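Local coordinates for probable chemoreceptor (Methyl-accepting chemotaxis) transmembrane protein (Rhizobium meliloti, PDB 6D8V) that probably senses quaternary ammonium compounds for bacterial chemotaxis, binding dimethyl-prolinium in the first PDC domain of its Cache-type sensory region, at residues 16-19 against 20-24; 204-207 against 208-211; 252-255 against 256-259. All coordinates share one frame; numbering follows the deposited sequence.

Contact 1: 16-19 against 20-24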
loop_
_atom_site.group_PDB
_atom_site.type_symbol
_atom_site.label_atom_id
_atom_site.label_comp_id
_atom_site.label_asym_id
_atom_site.label_seq_id
_atom_site.Cartn_x
_atom_site.Cartn_y
_atom_site.Cartn_z
ATOM N N ARG A 16 17.589 7.504 4.167
ATOM C CA ARG A 16 18.106 6.440 3.312
ATOM C C ARG A 16 17.906 5.077 3.966
ATOM O O ARG A 16 17.485 4.120 3.307
ATOM C CB ARG A 16 19.581 6.701 2.988
ATOM C CG ARG A 16 20.282 5.611 2.170
ATOM C CD ARG A 16 21.344 6.194 1.232
ATOM N NE ARG A 16 22.124 7.267 1.848
ATOM C CZ ARG A 16 22.050 8.552 1.503
ATOM N NH1 ARG A 16 21.238 8.943 0.527
ATOM N NH2 ARG A 16 22.802 9.455 2.126
ATOM N N ALA A 17 18.172 4.976 5.271
ATOM C CA ALA A 17 17.914 3.733 5.994
ATOM C C ALA A 17 16.428 3.376 6.006
ATOM O O ALA A 17 16.066 2.211 5.804
ATOM C CB ALA A 17 18.439 3.844 7.423
ATOM N N ILE A 18 15.553 4.358 6.261
ATOM C CA ILE A 18 14.118 4.088 6.342
ATOM C C ILE A 18 13.580 3.666 4.989
ATOM O O ILE A 18 12.727 2.774 4.895
ATOM C CB ILE A 18 13.359 5.324 6.863
ATOM C CG1 ILE A 18 13.784 5.683 8.302
ATOM C CG2 ILE A 18 11.838 5.128 6.716
ATOM C CD1 ILE A 18 13.727 4.521 9.276
ATOM N N ALA A 19 14.062 4.311 3.920
ATOM C CA ALA A 19 13.530 4.055 2.588
ATOM C C ALA A 19 13.851 2.640 2.123
ATOM O O ALA A 19 13.012 1.979 1.499
ATOM C CB ALA A 19 14.075 5.089 1.599
ATOM N N SER A 20 15.058 2.150 2.405
ATOM C CA SER A 20 15.388 0.805 1.939
ATOM C C SER A 20 14.594 -0.251 2.698
ATOM O O SER A 20 14.299 -1.319 2.150
ATOM C CB SER A 20 16.884 0.541 2.064
ATOM O OG SER A 20 17.225 0.222 3.391
ATOM N N ASP A 21 14.234 0.032 3.952
ATOM C CA ASP A 21 13.377 -0.882 4.692
ATOM C C ASP A 21 11.961 -0.889 4.129
ATOM O O ASP A 21 11.407 -1.962 3.865
ATOM C CB ASP A 21 13.375 -0.522 6.173
ATOM C CG ASP A 21 12.732 -1.590 7.023
ATOM O OD1 ASP A 21 11.513 -1.813 6.879
ATOM O OD2 ASP A 21 13.452 -2.229 7.815
ATOM N N ILE A 22 11.361 0.289 3.928
ATOM C CA ILE A 22 10.032 0.337 3.330
ATOM C C ILE A 22 10.068 -0.250 1.924
ATOM O O ILE A 22 9.242 -1.094 1.556
ATOM C CB ILE A 22 9.484 1.777 3.331
ATOM C CG1 ILE A 22 9.350 2.291 4.760
ATOM C CG2 ILE A 22 8.118 1.823 2.666
ATOM C CD1 ILE A 22 8.483 1.416 5.614
ATOM N N ALA A 23 11.031 0.187 1.109
ATOM C CA ALA A 23 11.100 -0.298 -0.268
ATOM C C ALA A 23 11.301 -1.812 -0.319
ATOM O O ALA A 23 10.728 -2.496 -1.176
ATOM C CB ALA A 23 12.215 0.428 -1.016
ATOM N N GLY A 24 12.105 -2.352 0.597
ATOM C CA GLY A 24 12.272 -3.793 0.651
ATOM C C GLY A 24 10.986 -4.504 1.004
ATOM O O GLY A 24 10.530 -5.397 0.284
#

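Contact 2: 204-207 against 208-211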
loop_
_atom_site.group_PDB
_atom_site.type_symbol
_atom_site.label_atom_id
_atom_site.label_comp_id
_atom_site.label_asym_id
_atom_site.label_seq_id
_atom_site.Cartn_x
_atom_site.Cartn_y
_atom_site.Cartn_z
ATOM N N ALA A 204 1.462 9.933 9.636
ATOM C CA ALA A 204 1.297 11.331 9.992
ATOM C C ALA A 204 1.439 11.530 11.491
ATOM O O ALA A 204 1.499 10.565 12.252
ATOM C CB ALA A 204 -0.080 11.843 9.540
ATOM N N PRO A 205 1.519 12.785 11.935
ATOM C CA PRO A 205 1.531 13.054 13.383
ATOM C C PRO A 205 0.218 12.708 14.064
ATOM O O PRO A 205 0.207 11.974 15.055
ATOM C CB PRO A 205 1.805 14.562 13.476
ATOM C CG PRO A 205 2.392 14.949 12.186
ATOM C CD PRO A 205 1.946 13.950 11.138
ATOM N N ILE A 206 -0.892 13.254 13.577
ATOM C CA ILE A 206 -2.205 12.870 14.091
ATOM C C ILE A 206 -2.862 11.991 13.034
ATOM O O ILE A 206 -2.494 12.066 11.854
ATOM C CB ILE A 206 -3.070 14.092 14.451
ATOM C CG1 ILE A 206 -3.160 15.065 13.276
ATOM C CG2 ILE A 206 -2.518 14.782 15.678
ATOM C CD1 ILE A 206 -4.010 16.276 13.566
ATOM N N PRO A 207 -3.806 11.126 13.408
ATOM C CA PRO A 207 -4.424 10.248 12.401
ATOM C C PRO A 207 -5.389 10.971 11.482
ATOM O O PRO A 207 -5.676 10.461 10.389
ATOM C CB PRO A 207 -5.134 9.183 13.247
ATOM C CG PRO A 207 -5.315 9.806 14.576
ATOM C CD PRO A 207 -4.269 10.844 14.773
ATOM N N GLU A 208 -5.875 12.152 11.880
ATOM C CA GLU A 208 -6.773 12.922 11.028
ATOM C C GLU A 208 -6.115 13.300 9.702
ATOM O O GLU A 208 -6.811 13.459 8.691
ATOM C CB GLU A 208 -7.257 14.163 11.789
ATOM C CG GLU A 208 -8.144 13.837 12.999
ATOM C CD GLU A 208 -7.457 14.068 14.348
ATOM O OE1 GLU A 208 -7.783 15.074 15.040
ATOM O OE2 GLU A 208 -6.599 13.238 14.725
ATOM N N LEU A 209 -4.782 13.409 9.668
ATOM C CA LEU A 209 -4.063 13.796 8.454
ATOM C C LEU A 209 -3.931 12.676 7.429
ATOM O O LEU A 209 -3.576 12.957 6.279
ATOM C CB LEU A 209 -2.659 14.305 8.799
ATOM C CG LEU A 209 -2.592 15.715 9.392
ATOM C CD1 LEU A 209 -1.179 16.081 9.837
ATOM C CD2 LEU A 209 -3.102 16.725 8.380
ATOM N N LEU A 210 -4.192 11.428 7.796
ATOM C CA LEU A 210 -3.932 10.342 6.861
ATOM C C LEU A 210 -4.810 10.463 5.621
ATOM O O LEU A 210 -5.974 10.866 5.698
ATOM C CB LEU A 210 -4.156 8.994 7.534
ATOM C CG LEU A 210 -3.148 8.738 8.650
ATOM C CD1 LEU A 210 -3.504 7.509 9.462
ATOM C CD2 LEU A 210 -1.774 8.605 8.049
ATOM N N MET A 211 -4.228 10.124 4.467
ATOM C CA MET A 211 -4.971 10.060 3.215
ATOM C C MET A 211 -5.223 11.451 2.639
ATOM O O MET A 211 -5.668 11.585 1.493
ATOM C CB MET A 211 -6.299 9.329 3.429
ATOM C CG MET A 211 -6.215 7.819 3.334
ATOM S SD MET A 211 -7.823 7.039 3.560
ATOM C CE MET A 211 -8.801 7.950 2.370
#

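Contact 3: 252-255 against 256-259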
loop_
_atom_site.group_PDB
_atom_site.type_symbol
_atom_site.label_atom_id
_atom_site.label_comp_id
_atom_site.label_asym_id
_atom_site.label_seq_id
_atom_site.Cartn_x
_atom_site.Cartn_y
_atom_site.Cartn_z
ATOM N N PHE A 252 11.875 8.226 -2.620
ATOM C CA PHE A 252 12.528 6.955 -2.904
ATOM C C PHE A 252 11.580 6.085 -3.717
ATOM O O PHE A 252 10.388 6.003 -3.412
ATOM C CB PHE A 252 12.950 6.243 -1.612
ATOM C CG PHE A 252 11.798 5.808 -0.752
ATOM C CD1 PHE A 252 11.139 6.720 0.051
ATOM C CD2 PHE A 252 11.380 4.489 -0.747
ATOM C CE1 PHE A 252 10.086 6.329 0.842
ATOM C CE2 PHE A 252 10.322 4.087 0.041
ATOM C CZ PHE A 252 9.677 5.011 0.842
ATOM N N SER A 253 12.119 5.440 -4.751
ATOM C CA SER A 253 11.318 4.621 -5.655
ATOM C C SER A 253 10.937 3.288 -5.025
ATOM O O SER A 253 11.748 2.643 -4.354
ATOM C CB SER A 253 12.077 4.353 -6.955
ATOM O OG SER A 253 11.991 5.463 -7.829
ATOM N N LEU A 254 9.759 2.833 -5.290
ATOM C CA LEU A 254 9.324 1.635 -4.700
ATOM C C LEU A 254 9.537 0.676 -5.761
ATOM O O LEU A 254 9.399 1.038 -6.872
ATOM C CB LEU A 254 7.865 1.702 -4.457
ATOM C CG LEU A 254 7.345 2.652 -3.431
ATOM C CD1 LEU A 254 5.913 2.357 -3.329
ATOM C CD2 LEU A 254 7.996 2.371 -2.144
ATOM N N PRO A 255 9.932 -0.609 -5.376
ATOM C CA PRO A 255 10.448 -1.405 -6.445
ATOM C C PRO A 255 9.683 -1.785 -7.632
ATOM O O PRO A 255 10.265 -1.512 -8.664
ATOM C CB PRO A 255 10.596 -2.697 -5.766
ATOM C CG PRO A 255 11.275 -2.318 -4.603
ATOM C CD PRO A 255 10.224 -1.451 -4.132
ATOM N N ASP A 256 8.499 -2.348 -7.585
ATOM C CA ASP A 256 7.975 -2.913 -8.808
ATOM C C ASP A 256 6.738 -2.321 -9.322
ATOM O O ASP A 256 6.303 -2.670 -10.342
ATOM C CB ASP A 256 7.763 -4.376 -8.637
ATOM C CG ASP A 256 9.019 -5.119 -8.413
ATOM O OD1 ASP A 256 9.962 -4.845 -9.124
ATOM O OD2 ASP A 256 9.079 -6.001 -7.554
ATOM N N VAL A 257 6.183 -1.406 -8.577
ATOM C CA VAL A 257 4.839 -0.917 -8.709
ATOM C C VAL A 257 4.813 0.447 -9.262
ATOM O O VAL A 257 3.876 1.129 -9.230
ATOM C CB VAL A 257 4.207 -0.862 -7.383
ATOM C CG1 VAL A 257 4.144 -2.223 -6.847
ATOM C CG2 VAL A 257 5.063 -0.090 -6.469
ATOM N N ASN A 258 5.906 0.858 -9.766
ATOM C CA ASN A 258 5.949 2.111 -10.518
ATOM C C ASN A 258 5.372 3.272 -9.702
ATOM O O ASN A 258 4.284 3.794 -9.967
ATOM C CB ASN A 258 5.211 1.962 -11.850
ATOM C CG ASN A 258 5.352 3.188 -12.733
ATOM O OD1 ASN A 258 6.423 3.792 -12.819
ATOM N ND2 ASN A 258 4.259 3.573 -13.385
ATOM N N ALA A 259 6.149 3.670 -8.698
ATOM C CA ALA A 259 5.761 4.770 -7.826
ATOM C C ALA A 259 6.920 5.084 -6.895
ATOM O O ALA A 259 7.852 4.292 -6.746
ATOM C CB ALA A 259 4.504 4.446 -7.015
#

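Contact 1: 16-19 against 20-24
The carbonyl oxygen of A17 has two takers one turn further along helix 2-45, and both bonds are weak. S20 OG lies 3.3 Å from A17 O, and the amide D21 N lies 3.4 Å from the same A17 O. The hydroxyl reaches back because OG sits between the backbone N and the carbonyl carbon of S20 (chi1 79°), where it can fold over the preceding turn. The neighbouring rungs are regular. I22 N donates to I18 O at 3.0 Å in a nearly straight bond (174°). A23 N donates to A19 O at 2.7 Å, and S20 N reaches R16 O at 3.3 Å. These are the i to i+4 bonds of an alpha helix. Along one side of it I18 and I22 form a short apolar ridge, with I18 CG2 4.3 Å from I22 CG1. I22 CG1 also lies against the backbone, 3.4 Å from I18 O. This ridge and A19 face the antiparallel sheet of the C-terminal part of the chain. I18 and I22 rest on V263 and W261 of strand 259-268. A19 meets Y250 and F252 of strand 243-254, and I22 also touches F252.

Contact 2: 204-207 against 208-211
L209 and A204 meet through their beta carbons, with A204 CB 3.6 Å from L209 CB. L210 reaches the same alanine with one branch, CD2 lying 3.9 Å from A204 CB. The A204 methyl thus touches both leucines of the returning chain. L209 reaches further with its tip. Its CD1 is 4.0 Å from P205 CD, at the side of that proline ring. Its CG is 4.0 Å from I206 CG1, and the two side chains cross at a slant. I206 CG1 lies between its backbone N and carbonyl carbon (chi1 53°), which places it on the side where L209 passes. E208 bends at chi2 (108°) and lays its carboxylate beside the ring of P207. E208 OE2 is also 3.6 Å from I206 CB. These meetings are held by two overlapping beta turns. L210 N donates to P207 O at 3.1 Å from above the carbonyl plane. L210 CG lies 3.5 Å from the same P207 O. L209 N reaches I206 O at 3.4 Å in a weak bond. An alanine at L210 lacks CG and both delta methyls and would probably leave a gap beside A204 and the P207 carbonyl, although the backbone bond could remain. Outside the turn, L209 packs on W201, M211 bonds to W201 through the backbone, and E208 O accepts a bond from K212 NZ. The loop lies between strand 191-195 and helix 219-228. Its chemistry is that of a compact surface loop: small apolar contacts on the side of A204 and L209, and a solvent-exposed carboxylate on E208. P207 has no amide hydrogen and serves here through its carbonyl, while the donors are the amides of L209 and L210.

Contact 3: 252-255 against 256-259
In L254, CG is anti to the carbonyl carbon (chi1 -68°), and in V257, CG1 is likewise anti to its carbonyl carbon (chi1 -62°). This leaves V257 CG2 between its own backbone N and carbonyl carbon, directed at L254. CG2 approaches L254 CB at 3.9 Å and L254 CD1 at 4.1 Å, and the two side chains are set aslant to each other. L254 CD1 also comes within 4.5 Å of A259 CB, a looser touch. The polar link is the bond from L254 N to A259 O, 2.8 Å long and close to straight (168°). A259 O also lies beside the leucine side chain, 3.5 Å from L254 CB. At the bend, the D256 carboxylate lies beside the P255 carbonyl, with D256 CG 3.5 Å from P255 C. Together these residues form the hairpin connection between the antiparallel strands 243-254 and 259-268. Further along the two strands, F252 and W261 are bonded through their backbones. L254, V257 and A259 all rest on I136 of strand 135-136, while V257 also meets I154 and D256 meets Y156, both on strand 149-160. That strand also carries M151 of the dimethyl-prolinium pocket, so the hairpin packs against the sheet that helps to form the binding site. The chemistry is divided. L254 and V257 are buried and join by apolar contact alone. P255 and D256 are exposed, although P255 touches A23 of helix 2-45 and D256 touches Y156. The bond from L254 N to A259 O holds the two arms of the connection together.

How the contacts relate
Along the chain the order is contact 1, contact 2, contact 3, one after another without nesting. Contacts 1 and 3 are neighbours, with centres about 12 Å apart. They touch where helix 2-45 meets strand 243-254 and the turn after it: A23 O is 3.2 Å from P255 CD. Contact 2 stands apart, its centre about 21 Å from that of contact 1 and about 23 Å from that of contact 3, with no touch to either. It is a surface loop following strand 191-195, an outermost strand of the four-stranded sheet that also holds strand 243-254. The long N-terminal helix thus packs on the C-terminal sheet, and the turn at 252-259 packs that sheet against the sheet that carries part of the ligand pocket.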